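PDB 3OQG: Hpy188I from Helicobacter pylori, which cleaves DNA at its pseudopalindromic recognition sequence as a restriction endonuclease of the GIY-YIG nuclease family. Local coordinates for the interface of chains A and B. Sequence-based numbering; all coordinates share one arbitrary frame. Chains: chain A/B, Hpy188I.

The interface of chains A and B. Residues chain A 172-176; chain B 26, 29, 82.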
ATOM      1  N   LYS A 172     -22.960  -8.535   1.407  1.00 31.23           N
ATOM      2  CA  LYS A 172     -22.239  -8.008   0.260  1.00 30.94           C
ATOM      3  C   LYS A 172     -21.235  -6.997   0.795  1.00 29.26           C
ATOM      4  O   LYS A 172     -21.336  -6.583   1.962  1.00 28.01           O
ATOM      5  CB  LYS A 172     -23.191  -7.317  -0.723  1.00 31.39           C
ATOM      6  CG  LYS A 172     -24.057  -6.252  -0.089  1.00 34.54           C
ATOM      7  CD  LYS A 172     -24.405  -5.112  -1.038  1.00 36.69           C
ATOM      8  CE  LYS A 172     -25.530  -5.474  -1.973  1.00 39.20           C
ATOM      9  NZ  LYS A 172     -25.337  -4.793  -3.295  1.00 40.39           N
ATOM     10  N   LYS A 173     -20.265  -6.634  -0.049  1.00 28.05           N
ATOM     11  CA  LYS A 173     -19.369  -5.505   0.207  1.00 26.97           C
ATOM     12  C   LYS A 173     -19.876  -4.334  -0.604  1.00 25.17           C
ATOM     13  O   LYS A 173     -20.586  -4.527  -1.583  1.00 24.33           O
ATOM     14  CB  LYS A 173     -17.944  -5.802  -0.270  1.00 27.56           C
ATOM     15  CG  LYS A 173     -17.146  -6.761   0.593  1.00 31.59           C
ATOM     16  CD  LYS A 173     -15.734  -6.963   0.022  1.00 35.22           C
ATOM     17  CE  LYS A 173     -15.726  -7.998  -1.117  1.00 38.56           C
ATOM     18  NZ  LYS A 173     -16.300  -7.483  -2.417  1.00 40.42           N
ATOM     19  N   PRO A 174     -19.509  -3.099  -0.211  1.00 22.89           N
ATOM     20  CA  PRO A 174     -19.870  -1.977  -1.066  1.00 22.11           C
ATOM     21  C   PRO A 174     -19.313  -2.140  -2.477  1.00 21.98           C
ATOM     22  O   PRO A 174     -18.240  -2.707  -2.659  1.00 21.74           O
ATOM     23  CB  PRO A 174     -19.200  -0.788  -0.381  1.00 21.51           C
ATOM     24  CG  PRO A 174     -19.081  -1.212   1.062  1.00 22.56           C
ATOM     25  CD  PRO A 174     -18.815  -2.668   1.011  1.00 22.74           C
ATOM     26  N   ILE A 175     -20.048  -1.635  -3.461  1.00 21.79           N
ATOM     27  CA  ILE A 175     -19.645  -1.713  -4.854  1.00 22.70           C
ATOM     28  C   ILE A 175     -18.223  -1.206  -5.150  1.00 23.23           C
ATOM     29  O   ILE A 175     -17.511  -1.762  -6.009  1.00 23.16           O
ATOM     30  CB  ILE A 175     -20.684  -0.998  -5.761  1.00 22.93           C
ATOM     31  CG1 ILE A 175     -20.450  -1.347  -7.232  1.00 24.68           C
ATOM     32  CG2 ILE A 175     -20.704   0.531  -5.535  1.00 23.52           C
ATOM     33  CD1 ILE A 175     -21.721  -1.209  -8.055  1.00 28.03           C
ATOM     34  N   GLY A 176     -17.796  -0.193  -4.409  1.00 23.10           N
ATOM     35  CA  GLY A 176     -16.444   0.372  -4.567  1.00 23.79           C
ATOM     36  C   GLY A 176     -15.303  -0.405  -3.932  1.00 24.67           C
ATOM     37  O   GLY A 176     -14.141   0.006  -4.060  1.00 24.88           O
TER
ATOM     38  N   LEU B  26     -25.697   2.803  -8.131  1.00 25.99           N
ATOM     39  CA  LEU B  26     -25.685   2.595  -6.690  1.00 25.67           C
ATOM     40  C   LEU B  26     -27.028   2.128  -6.113  1.00 26.46           C
ATOM     41  O   LEU B  26     -27.157   2.011  -4.897  1.00 25.07           O
ATOM     42  CB  LEU B  26     -25.263   3.893  -5.986  1.00 24.53           C
ATOM     43  CG  LEU B  26     -23.946   4.531  -6.446  1.00 24.11           C
ATOM     44  CD1 LEU B  26     -23.734   5.879  -5.785  1.00 23.63           C
ATOM     45  CD2 LEU B  26     -22.781   3.576  -6.177  1.00 23.02           C
ATOM     46  N   GLU B  29     -27.022  -0.604  -3.554  1.00 25.69           N
ATOM     47  CA  GLU B  29     -26.110  -0.442  -2.440  1.00 24.41           C
ATOM     48  C   GLU B  29     -26.854  -0.269  -1.124  1.00 23.59           C
ATOM     49  O   GLU B  29     -28.085  -0.139  -1.092  1.00 24.22           O
ATOM     50  CB  GLU B  29     -25.117   0.710  -2.708  1.00 23.42           C
ATOM     51  CG  GLU B  29     -24.227   0.455  -3.931  1.00 24.94           C
ATOM     52  CD  GLU B  29     -23.621  -0.941  -3.934  1.00 26.37           C
ATOM     53  OE1 GLU B  29     -22.836  -1.249  -3.010  1.00 25.88           O
ATOM     54  OE2 GLU B  29     -23.969  -1.762  -4.821  1.00 28.16           O
ATOM     55  N   PHE B  82     -20.882   3.913  -1.106  1.00 19.54           N
ATOM     56  CA  PHE B  82     -20.095   3.604  -2.294  1.00 19.93           C
ATOM     57  C   PHE B  82     -18.846   2.773  -1.926  1.00 19.91           C
ATOM     58  O   PHE B  82     -18.518   1.781  -2.584  1.00 19.58           O
ATOM     59  CB  PHE B  82     -19.709   4.895  -3.026  1.00 20.10           C
ATOM     60  CG  PHE B  82     -18.631   4.706  -4.060  1.00 21.35           C
ATOM     61  CD1 PHE B  82     -18.920   4.155  -5.289  1.00 24.21           C
ATOM     62  CD2 PHE B  82     -17.318   5.042  -3.776  1.00 21.18           C
ATOM     63  CE1 PHE B  82     -17.916   3.961  -6.233  1.00 25.65           C
ATOM     64  CE2 PHE B  82     -16.312   4.836  -4.724  1.00 23.57           C
ATOM     65  CZ  PHE B  82     -16.620   4.312  -5.947  1.00 23.28           C
TER
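A:Ile175 meets B:Glu29 through both its backbone and its side chain, and this pair forms the dense part of a patch where the C-terminal tail of chain A, beyond helix 154-170, lies against chain B. The amide N of A:Ile175 donates a hydrogen bond to the carboxylate oxygen OE1 of B:Glu29 at 2.9 Å. The donor stands 54° off the carboxylate plane, so the amide and CB of A:Ile175 both sit over one face of the carboxylate. Carbon packing agrees with that orientation: CB of A:Ile175 lies 3.5 Å from CD of B:Glu29, and the two side chains run at roughly a right angle. The bend of B:Glu29 at chi2 turns the carboxylate toward A:Lys172, with a face presented to A:Ile175.

In A:Ile175, CG1 swings away from the backbone N (chi1 -167°), which turns the methyl CG2 toward chain B. From there CG2 reaches CD2 of B:Leu26 at 3.7 Å and faces CD1 of B:Phe82 more distantly, at 4.0 Å. One residue on, the amide N of A:Gly176 donates to the carbonyl O of B:Phe82, in strand 80-87, at 2.8 Å, the donor nearly in line with the C=O (171°). Consecutive amides of the tail are thus held by a side-chain carboxylate and a strand carbonyl, which should fix the course of this loop segment. CA of A:Gly176 also lies over the B:Phe82 ring, displaced toward its rim.

The interface in the deposited assembly is two-fold symmetric, so the contact has a twin with the chains exchanged; it probably helps hold a homodimer. The A:Lys172 side is looser: 14 Å² of this residue is hidden by chain B, against 44 Å² for A:Ile175. Its chain crosses B:Glu29 obliquely and contributes a salt bridge that probably adds electrostatic attraction more than tight positional control. Longer than both the hydrogen bond and the nearest carbon contact of A:Ile175, this bridge sets the ammonium NZ of A:Lys172 3.7 Å from the carboxylate oxygen OE2 of B:Glu29.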